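Tyrosine aminotransferase (Leishmania infantum, PDB 4IX8) probably catalyses transamination between L-tyrosine and 2-oxoglutarate, using pyridoxal 5'-phosphate as its cofactor. Local coordinates at residues Asp95-Gly100 with Asn321-Glu326; Val151-Ala156 with Gly304-Gly309. All blocks are in the same frame, centred on the assembly; numbering follows the deposited sequence.

In the fold
Both contacts join helix to helix within one aminotransferase chain, each bury all four of their touching residues and lie beside the second subunit. Contact 1 is the more peripheral, about 27 Å from the chain centre against about 20 Å for contact 2; the contact centres are about 28 Å apart. Contact 2 is nested along the chain inside the loop that contact 1 closes, and their later helices, 304-313 and 322-331, are consecutive. The chemistry differs: contact 1 packs branched aliphatic groups and the stem of a glutamate, with exposed residues nearby on helix 87-99, whereas contact 2 combines small residues with an indole-to-carbonyl hydrogen bond beside strand 274-279 of the large sheet.

Contact 1 of 2, residues Asp95-Gly100 with Asn321-Glu326; sequences DVVRSG and NSICQE
Val-96 fits against Ile-323 and Glu-326 where two helices of the aminotransferase fold pack, the last turn of helix 87-99 on the first turn of helix 322-331. The short helical segments run at 130° to one another, with axes 9.4 Å apart at closest approach. The tight part of the contact is at the two methyls of Val-96. With CG1 anti to the backbone N (chi1 164°), that branch lies 3.6 Å from Ile-323 O, while Val-96 CG2 meets the aliphatic stem of Glu-326 at CG, 3.5 Å away. The second half of the apolar patch comes from Ile-323, whose CD1 reaches over the backbone to 3.9 Å from Val-97 CA and also touches Val-97 CG2 at 4.0 Å.

Glu-326 thus lends only its methylene groups to the valine. A bend at its second torsion turns the chain, and the buried carboxylate is satisfied elsewhere: OE1 by a hydrogen bond from Asn-113, OE2 by a salt bridge to Arg-330. Away from this packing, exposure rises: Asp-95 and Arg-98 on the helix, and Gly-100 just after it, are exposed and do not reach 321-326, though Asp-95 touches Arg-330 farther along the partner helix. Arg-98 instead forms a salt bridge with Glu-91 of the second subunit. Gly-100, with positive phi, takes the chain out of the helix. Helix 322-331 begins at buried Asn-321, its N-cap: Asn-321 OD1 accepts from Cys-324 N at 2.9 Å, with the donor in the carbonyl plane and an N-H...O angle of 159°.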
# COMPACT_ATOMS: atom_id res chain seq x y z
N ASP A 95 7.98 -18.98 -12.48
CA ASP A 95 8.04 -20.24 -11.79
C ASP A 95 7.12 -20.18 -10.57
O ASP A 95 6.34 -21.12 -10.29
CB ASP A 95 9.48 -20.53 -11.34
CG ASP A 95 10.44 -20.72 -12.50
OD1 ASP A 95 10.04 -20.98 -13.66
OD2 ASP A 95 11.66 -20.62 -12.25
N VAL A 96 7.16 -19.05 -9.87
CA VAL A 96 6.45 -18.90 -8.64
C VAL A 96 4.95 -18.91 -8.91
O VAL A 96 4.20 -19.65 -8.26
CB VAL A 96 6.87 -17.61 -7.90
CG1 VAL A 96 5.83 -17.24 -6.77
CG2 VAL A 96 8.28 -17.79 -7.32
N VAL A 97 4.49 -18.16 -9.90
CA VAL A 97 3.05 -18.12 -10.05
C VAL A 97 2.49 -19.45 -10.64
O VAL A 97 1.40 -19.90 -10.28
CB VAL A 97 2.65 -16.93 -10.90
CG1 VAL A 97 3.09 -17.11 -12.33
CG2 VAL A 97 1.14 -16.69 -10.78
N ARG A 98 3.27 -20.11 -11.48
CA ARG A 98 2.79 -21.34 -12.08
C ARG A 98 2.69 -22.47 -11.06
O ARG A 98 1.91 -23.39 -11.21
CB ARG A 98 3.72 -21.75 -13.22
CG ARG A 98 3.37 -21.10 -14.53
CD ARG A 98 4.43 -21.39 -15.58
NE ARG A 98 4.05 -20.90 -16.91
CZ ARG A 98 4.84 -20.88 -17.98
NH1 ARG A 98 6.09 -21.32 -17.90
NH2 ARG A 98 4.38 -20.39 -19.12
N SER A 99 3.50 -22.37 -10.01
CA SER A 99 3.56 -23.38 -8.98
C SER A 99 2.24 -23.46 -8.25
O SER A 99 1.87 -24.54 -7.80
CB SER A 99 4.69 -23.10 -8.00
OG SER A 99 4.38 -22.00 -7.17
N GLY A 100 1.56 -22.33 -8.11
CA GLY A 100 0.30 -22.27 -7.41
C GLY A 100 0.46 -22.47 -5.91
O GLY A 100 -0.53 -22.70 -5.22
N ASN A 321 2.25 -8.52 -1.73
CA ASN A 321 2.13 -9.47 -2.83
C ASN A 321 2.99 -10.72 -2.65
O ASN A 321 4.22 -10.65 -2.64
CB ASN A 321 2.51 -8.77 -4.15
CG ASN A 321 2.28 -9.66 -5.38
OD1 ASN A 321 3.15 -10.44 -5.77
ND2 ASN A 321 1.09 -9.55 -5.99
N SER A 322 2.34 -11.86 -2.52
CA SER A 322 3.02 -13.10 -2.19
C SER A 322 3.89 -13.61 -3.36
O SER A 322 4.94 -14.22 -3.13
CB SER A 322 1.99 -14.16 -1.78
OG SER A 322 0.89 -14.24 -2.70
N ILE A 323 3.49 -13.36 -4.60
CA ILE A 323 4.29 -13.82 -5.76
C ILE A 323 5.67 -13.16 -5.77
O ILE A 323 6.69 -13.83 -5.91
CB ILE A 323 3.58 -13.51 -7.12
CG1 ILE A 323 2.20 -14.20 -7.18
CG2 ILE A 323 4.40 -13.97 -8.35
CD1 ILE A 323 2.26 -15.70 -7.10
N CYS A 324 5.68 -11.84 -5.60
CA CYS A 324 6.92 -11.06 -5.69
C CYS A 324 7.84 -11.36 -4.51
O CYS A 324 9.05 -11.45 -4.70
CB CYS A 324 6.60 -9.56 -5.79
SG CYS A 324 5.71 -9.03 -7.34
N GLN A 325 7.28 -11.58 -3.32
CA GLN A 325 8.09 -11.87 -2.14
C GLN A 325 8.86 -13.18 -2.36
O GLN A 325 10.06 -13.25 -2.12
CB GLN A 325 7.20 -11.99 -0.88
CG GLN A 325 6.69 -10.67 -0.28
CD GLN A 325 6.12 -10.84 1.13
OE1 GLN A 325 6.87 -11.10 2.08
NE2 GLN A 325 4.78 -10.75 1.27
N GLU A 326 8.20 -14.21 -2.86
CA GLU A 326 8.93 -15.45 -3.13
C GLU A 326 9.88 -15.25 -4.32
O GLU A 326 11.04 -15.69 -4.26
CB GLU A 326 7.93 -16.61 -3.39
CG GLU A 326 8.55 -17.96 -3.81
CD GLU A 326 9.52 -18.54 -2.80
OE1 GLU A 326 9.57 -18.02 -1.67
OE2 GLU A 326 10.23 -19.50 -3.15

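Contact 2 of 2, residues Val151-Ala156 with Gly304-Gly309; sequences VLALTA and GDWAVG
The indole of Trp-306 meets helix 145-157 at its edge. Ala-153 O and Ala-156 CB both lie near the ring plane, and it is the pyrrole side, CD1 and NE1, that faces them. Other parts of the chain, Leu-275 on strand 274-279 and Pro-245 in a loop, also pack on this side chain. The polar link is one bond: Trp-306 NE1 donates to Ala-153 O at 3.0 Å with an N-H...O angle of 155°. The geometry is favourable from both ends, since the acceptor sits close to the ring plane and the donor comes in the carbonyl plane on a lone pair. A buried indole N-H is thereby satisfied, and the bond would restrain the rotation of the ring. Turning CG anti to the backbone N (chi1 -173°) carries the indole out along the flank of its helix to reach that carbonyl.

In the aminotransferase fold this is a helix-helix crossing beside the large mixed sheet, the end of helix 145-157 against the start of helix 304-313. The two segments are inclined at 123°, with axes 9.2 Å apart. Small residues permit the approach: Ala-156 CA and Gly-309 CA are 5.2 Å apart, and where glycine offers no side chain, Ala-156 CB rests 3.8 Å from Gly-309 C. The same methyl is 4.1 Å from Trp-306 CD1, so it touches both the indole edge and the glycine backbone, the two lying roughly at right angles as seen from it; Met-310 and Leu-313 of helix 304-313 touch it too. Farther along the indole, Ala-153 CB approaches Trp-306 CZ2 at 4.3 Å, a looser apolar contact.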
# COMPACT_ATOMS: atom_id res chain seq x y z
N VAL A 151 5.19 5.11 5.92
CA VAL A 151 4.00 5.20 6.75
C VAL A 151 4.19 4.47 8.06
O VAL A 151 3.92 5.02 9.12
CB VAL A 151 2.78 4.60 6.04
CG1 VAL A 151 1.56 4.50 7.01
CG2 VAL A 151 2.45 5.46 4.84
N LEU A 152 4.63 3.21 7.99
CA LEU A 152 4.76 2.40 9.19
C LEU A 152 5.80 2.98 10.14
O LEU A 152 5.59 3.06 11.33
CB LEU A 152 5.17 0.98 8.82
CG LEU A 152 4.12 0.20 8.07
CD1 LEU A 152 4.75 -1.04 7.50
CD2 LEU A 152 2.92 -0.14 8.95
N ALA A 153 6.92 3.43 9.61
CA ALA A 153 7.96 3.98 10.46
C ALA A 153 7.45 5.20 11.24
O ALA A 153 7.63 5.31 12.45
CB ALA A 153 9.20 4.34 9.64
N LEU A 154 6.82 6.14 10.54
CA LEU A 154 6.42 7.37 11.19
C LEU A 154 5.20 7.21 12.08
O LEU A 154 5.16 7.77 13.15
CB LEU A 154 6.13 8.43 10.14
CG LEU A 154 7.29 9.35 9.72
CD1 LEU A 154 8.61 8.68 9.72
CD2 LEU A 154 7.00 9.86 8.32
N THR A 155 4.17 6.48 11.64
CA THR A 155 2.93 6.47 12.40
C THR A 155 3.01 5.47 13.57
O THR A 155 2.14 5.44 14.41
CB THR A 155 1.71 6.14 11.49
OG1 THR A 155 1.84 4.83 10.93
CG2 THR A 155 1.63 7.11 10.38
N ALA A 156 4.04 4.64 13.60
CA ALA A 156 4.29 3.76 14.74
C ALA A 156 5.14 4.50 15.77
O ALA A 156 5.21 4.11 16.92
CB ALA A 156 4.99 2.45 14.28
N GLY A 304 12.60 -1.44 20.90
CA GLY A 304 11.77 -2.62 20.73
C GLY A 304 10.30 -2.27 20.57
O GLY A 304 9.60 -2.90 19.80
N ASP A 305 9.83 -1.28 21.31
CA ASP A 305 8.44 -0.89 21.18
C ASP A 305 8.16 -0.30 19.80
O ASP A 305 7.08 -0.49 19.26
CB ASP A 305 8.07 0.14 22.24
CG ASP A 305 8.20 -0.38 23.63
OD1 ASP A 305 8.00 -1.61 23.81
OD2 ASP A 305 8.53 0.45 24.54
N TRP A 306 9.13 0.39 19.20
CA TRP A 306 8.93 0.94 17.86
C TRP A 306 8.71 -0.22 16.90
O TRP A 306 7.74 -0.27 16.12
CB TRP A 306 10.15 1.77 17.45
CG TRP A 306 10.02 2.55 16.14
CD1 TRP A 306 8.88 2.83 15.44
CD2 TRP A 306 11.09 3.15 15.41
NE1 TRP A 306 9.18 3.58 14.32
CE2 TRP A 306 10.53 3.79 14.29
CE3 TRP A 306 12.47 3.23 15.61
CZ2 TRP A 306 11.29 4.46 13.38
CZ3 TRP A 306 13.23 3.91 14.69
CH2 TRP A 306 12.64 4.52 13.60
N ALA A 307 9.54 -1.23 17.03
CA ALA A 307 9.46 -2.39 16.18
C ALA A 307 8.13 -3.11 16.32
O ALA A 307 7.43 -3.43 15.35
CB ALA A 307 10.59 -3.33 16.52
N VAL A 308 7.76 -3.39 17.56
CA VAL A 308 6.46 -4.02 17.83
C VAL A 308 5.32 -3.17 17.24
O VAL A 308 4.42 -3.72 16.61
CB VAL A 308 6.26 -4.24 19.38
CG1 VAL A 308 4.79 -4.55 19.75
CG2 VAL A 308 7.20 -5.37 19.86
N GLY A 309 5.41 -1.84 17.37
CA GLY A 309 4.40 -0.96 16.82
C GLY A 309 4.25 -1.10 15.30
O GLY A 309 3.14 -1.26 14.77